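Local coordinates for protein argonaute (Marinitoga piezophila, PDB 5I4A), which uses short guide RNAs with a 5'-hydroxyl end to bind complementary single-stranded DNA or RNA targets and cleave them, at residues A[298-303]-A[317-322]. Sequence-based numbering, arbitrary orientation.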
ATOM      1  N   ALA A 298      -1.743 -12.002 -32.114  1.00 19.91           N
ATOM      2  CA  ALA A 298      -2.442 -10.792 -31.707  1.00 20.60           C
ATOM      3  C   ALA A 298      -3.437 -10.355 -32.773  1.00 22.03           C
ATOM      4  O   ALA A 298      -3.283 -10.669 -33.956  1.00 24.90           O
ATOM      5  CB  ALA A 298      -1.448  -9.659 -31.422  1.00 23.31           C
ATOM      6  N   ILE A 299      -4.463  -9.630 -32.325  1.00 19.89           N
ATOM      7  CA  ILE A 299      -5.387  -8.912 -33.194  1.00 17.35           C
ATOM      8  C   ILE A 299      -5.592  -7.521 -32.605  1.00 24.44           C
ATOM      9  O   ILE A 299      -5.231  -7.250 -31.458  1.00 23.96           O
ATOM     10  CB  ILE A 299      -6.742  -9.635 -33.366  1.00 21.75           C
ATOM     11  CG1 ILE A 299      -7.396  -9.895 -32.007  1.00 24.90           C
ATOM     12  CG2 ILE A 299      -6.570 -10.929 -34.155  1.00 16.39           C
ATOM     13  CD1 ILE A 299      -8.770 -10.525 -32.109  1.00 24.27           C
ATOM     14  N   PHE A 300      -6.185  -6.634 -33.403  1.00 17.18           N
ATOM     15  CA  PHE A 300      -6.315  -5.223 -33.062  1.00 15.95           C
ATOM     16  C   PHE A 300      -7.779  -4.832 -32.901  1.00 19.04           C
ATOM     17  O   PHE A 300      -8.641  -5.275 -33.670  1.00 17.50           O
ATOM     18  CB  PHE A 300      -5.673  -4.328 -34.137  1.00 15.64           C
ATOM     19  CG  PHE A 300      -4.199  -4.554 -34.329  1.00 18.87           C
ATOM     20  CD1 PHE A 300      -3.741  -5.506 -35.225  1.00 18.33           C
ATOM     21  CD2 PHE A 300      -3.273  -3.798 -33.626  1.00 17.95           C
ATOM     22  CE1 PHE A 300      -2.384  -5.707 -35.407  1.00 22.37           C
ATOM     23  CE2 PHE A 300      -1.917  -3.998 -33.804  1.00 16.31           C
ATOM     24  CZ  PHE A 300      -1.474  -4.952 -34.695  1.00 21.27           C
ATOM     25  N   PHE A 301      -8.053  -3.985 -31.909  1.00 15.03           N
ATOM     26  CA  PHE A 301      -9.377  -3.408 -31.701  1.00 16.34           C
ATOM     27  C   PHE A 301      -9.252  -1.892 -31.658  1.00 19.91           C
ATOM     28  O   PHE A 301      -8.493  -1.351 -30.847  1.00 17.52           O
ATOM     29  CB  PHE A 301     -10.021  -3.925 -30.412  1.00 22.43           C
ATOM     30  CG  PHE A 301     -10.488  -5.352 -30.493  1.00 17.23           C
ATOM     31  CD1 PHE A 301      -9.632  -6.394 -30.178  1.00 21.44           C
ATOM     32  CD2 PHE A 301     -11.783  -5.649 -30.884  1.00 17.75           C
ATOM     33  CE1 PHE A 301     -10.061  -7.710 -30.254  1.00 25.57           C
ATOM     34  CE2 PHE A 301     -12.216  -6.958 -30.962  1.00 15.67           C
ATOM     35  CZ  PHE A 301     -11.354  -7.989 -30.650  1.00 19.75           C
ATOM     36  N   PHE A 302     -10.000  -1.213 -32.519  1.00 25.75           N
ATOM     37  CA  PHE A 302     -10.005   0.239 -32.575  1.00 25.62           C
ATOM     38  C   PHE A 302     -11.378   0.762 -32.178  1.00 24.91           C
ATOM     39  O   PHE A 302     -12.400   0.109 -32.407  1.00 23.72           O
ATOM     40  CB  PHE A 302      -9.638   0.746 -33.973  1.00 17.87           C
ATOM     41  CG  PHE A 302      -8.298   0.268 -34.457  1.00 21.43           C
ATOM     42  CD1 PHE A 302      -8.178  -0.941 -35.122  1.00 16.57           C
ATOM     43  CD2 PHE A 302      -7.161   1.030 -34.262  1.00 27.10           C
ATOM     44  CE1 PHE A 302      -6.953  -1.381 -35.570  1.00 21.18           C
ATOM     45  CE2 PHE A 302      -5.933   0.594 -34.710  1.00 29.32           C
ATOM     46  CZ  PHE A 302      -5.831  -0.615 -35.363  1.00 28.43           C
ATOM     47  N   SER A 303     -11.398   1.955 -31.580  1.00 29.23           N
ATOM     48  CA  SER A 303     -12.661   2.537 -31.144  1.00 24.10           C
ATOM     49  C   SER A 303     -13.471   3.095 -32.308  1.00 28.67           C
ATOM     50  O   SER A 303     -14.674   3.336 -32.148  1.00 24.68           O
ATOM     51  CB  SER A 303     -12.404   3.630 -30.106  1.00 22.35           C
ATOM     52  OG  SER A 303     -11.678   4.709 -30.666  1.00 31.21           O
ATOM     53  N   GLU A 317       4.573   1.712 -39.292  1.00 27.38           N
ATOM     54  CA  GLU A 317       5.953   1.700 -38.813  1.00 28.51           C
ATOM     55  C   GLU A 317       6.186   0.563 -37.824  1.00 27.29           C
ATOM     56  O   GLU A 317       7.269  -0.028 -37.793  1.00 28.93           O
ATOM     57  CB  GLU A 317       6.298   3.040 -38.157  1.00 29.74           C
ATOM     58  CG  GLU A 317       6.375   4.207 -39.124  1.00 45.13           C
ATOM     59  CD  GLU A 317       6.614   5.528 -38.419  1.00 53.98           C
ATOM     60  OE1 GLU A 317       6.442   5.581 -37.185  1.00 56.26           O
ATOM     61  OE2 GLU A 317       6.977   6.513 -39.099  1.00 64.21           O
ATOM     62  N   LEU A 318       5.181   0.240 -37.007  1.00 28.48           N
ATOM     63  CA  LEU A 318       5.368  -0.775 -35.980  1.00 29.05           C
ATOM     64  C   LEU A 318       5.165  -2.185 -36.523  1.00 30.12           C
ATOM     65  O   LEU A 318       5.925  -3.098 -36.177  1.00 28.09           O
ATOM     66  CB  LEU A 318       4.414  -0.516 -34.812  1.00 26.41           C
ATOM     67  CG  LEU A 318       4.870   0.542 -33.802  1.00 31.62           C
ATOM     68  CD1 LEU A 318       3.758   0.856 -32.823  1.00 30.92           C
ATOM     69  CD2 LEU A 318       6.110   0.055 -33.068  1.00 32.53           C
ATOM     70  N   PHE A 319       4.153  -2.389 -37.367  1.00 30.00           N
ATOM     71  CA  PHE A 319       3.719  -3.735 -37.706  1.00 33.50           C
ATOM     72  C   PHE A 319       3.824  -4.092 -39.183  1.00 38.15           C
ATOM     73  O   PHE A 319       3.771  -5.285 -39.508  1.00 35.38           O
ATOM     74  CB  PHE A 319       2.274  -3.944 -37.234  1.00 39.69           C
ATOM     75  CG  PHE A 319       2.066  -3.608 -35.787  1.00 33.35           C
ATOM     76  CD1 PHE A 319       2.606  -4.405 -34.795  1.00 24.65           C
ATOM     77  CD2 PHE A 319       1.350  -2.483 -35.419  1.00 32.00           C
ATOM     78  CE1 PHE A 319       2.421  -4.098 -33.455  1.00 32.31           C
ATOM     79  CE2 PHE A 319       1.163  -2.167 -34.085  1.00 28.80           C
ATOM     80  CZ  PHE A 319       1.701  -2.976 -33.101  1.00 25.98           C
ATOM     81  N   HIS A 320       3.976  -3.118 -40.081  1.00 31.17           N
ATOM     82  CA  HIS A 320       4.232  -3.434 -41.480  1.00 33.35           C
ATOM     83  C   HIS A 320       5.713  -3.579 -41.786  1.00 41.56           C
ATOM     84  O   HIS A 320       6.070  -4.254 -42.757  1.00 50.83           O
ATOM     85  CB  HIS A 320       3.621  -2.369 -42.394  1.00 37.57           C
ATOM     86  CG  HIS A 320       2.156  -2.551 -42.638  1.00 46.31           C
ATOM     87  ND1 HIS A 320       1.497  -1.965 -43.697  1.00 55.29           N
ATOM     88  CD2 HIS A 320       1.223  -3.260 -41.960  1.00 45.50           C
ATOM     89  CE1 HIS A 320       0.221  -2.304 -43.660  1.00 49.46           C
ATOM     90  NE2 HIS A 320       0.028  -3.089 -42.616  1.00 45.27           N
ATOM     91  N   ASN A 321       6.575  -2.958 -40.984  1.00 41.39           N
ATOM     92  CA  ASN A 321       8.013  -3.201 -41.030  1.00 36.63           C
ATOM     93  C   ASN A 321       8.305  -4.394 -40.127  1.00 27.24           C
ATOM     94  O   ASN A 321       8.288  -4.270 -38.898  1.00 26.51           O
ATOM     95  CB  ASN A 321       8.782  -1.959 -40.587  1.00 33.24           C
ATOM     96  CG  ASN A 321      10.275  -2.210 -40.408  1.00 34.22           C
ATOM     97  OD1 ASN A 321      10.818  -3.206 -40.892  1.00 58.73           O
ATOM     98  ND2 ASN A 321      10.946  -1.298 -39.716  1.00 32.57           N
ATOM     99  N   LYS A 322       8.575  -5.553 -40.735  1.00 27.36           N
ATOM    100  CA  LYS A 322       8.856  -6.774 -39.974  1.00 35.23           C
ATOM    101  C   LYS A 322      10.170  -6.706 -39.190  1.00 30.25           C
ATOM    102  O   LYS A 322      10.564  -7.717 -38.588  1.00 27.76           O
ATOM    103  CB  LYS A 322       8.879  -7.989 -40.907  1.00 43.05           C
ATOM    104  CG  LYS A 322       7.587  -8.227 -41.686  1.00 48.42           C
ATOM    105  CD  LYS A 322       6.395  -8.493 -40.778  1.00 53.29           C
ATOM    106  CE  LYS A 322       5.120  -8.705 -41.588  1.00 64.35           C
ATOM    107  NZ  LYS A 322       5.196  -9.910 -42.464  1.00 71.83           N
TER
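One face of the Phe319 ring receives Phe300, whose CZ stands 3.7 Å above the ring plane over its centre; the opposite face carries CB of the preceding Leu318, offset toward the rim. Phe300 presents its edge, led by CE2 and CZ, with Phe319 CZ lying in that ring's plane, so the pair forms a T-shaped (edge-to-face) stack with ring centroids 4.9 Å apart and planes at 67°. The closest atoms are Phe300 CE2 and Phe319 CE2, 3.6 Å apart. The side chains come from opposite directions, Phe300 from strand 295-302 and Phe319 from helix 312-320. In each, CG lies anti to the carbonyl carbon and beside the backbone N (chi1 -61° and -53°), and since both CB atoms already face the other segment, the rings meet between strand and helix. Phenylalanine suits both places, since a flat, wholly apolar ring can bridge this distance without burying a polar atom. Phe340 meets both rings and Phe326 packs edge-to-face with Phe319. This is buried helix-on-sheet packing against the Mid domain's parallel sheet, consistent with its Rossmann-like fold and away from the catalytic residues. An alanine in place of Phe319 would probably open a gap between strand and helix and leave the edge of Phe300 without the ring face it meets. With no hydrogen bond between the segments, their direct contact rests on dispersion and on the weak attraction of positively polarised ring hydrogens for a pi face.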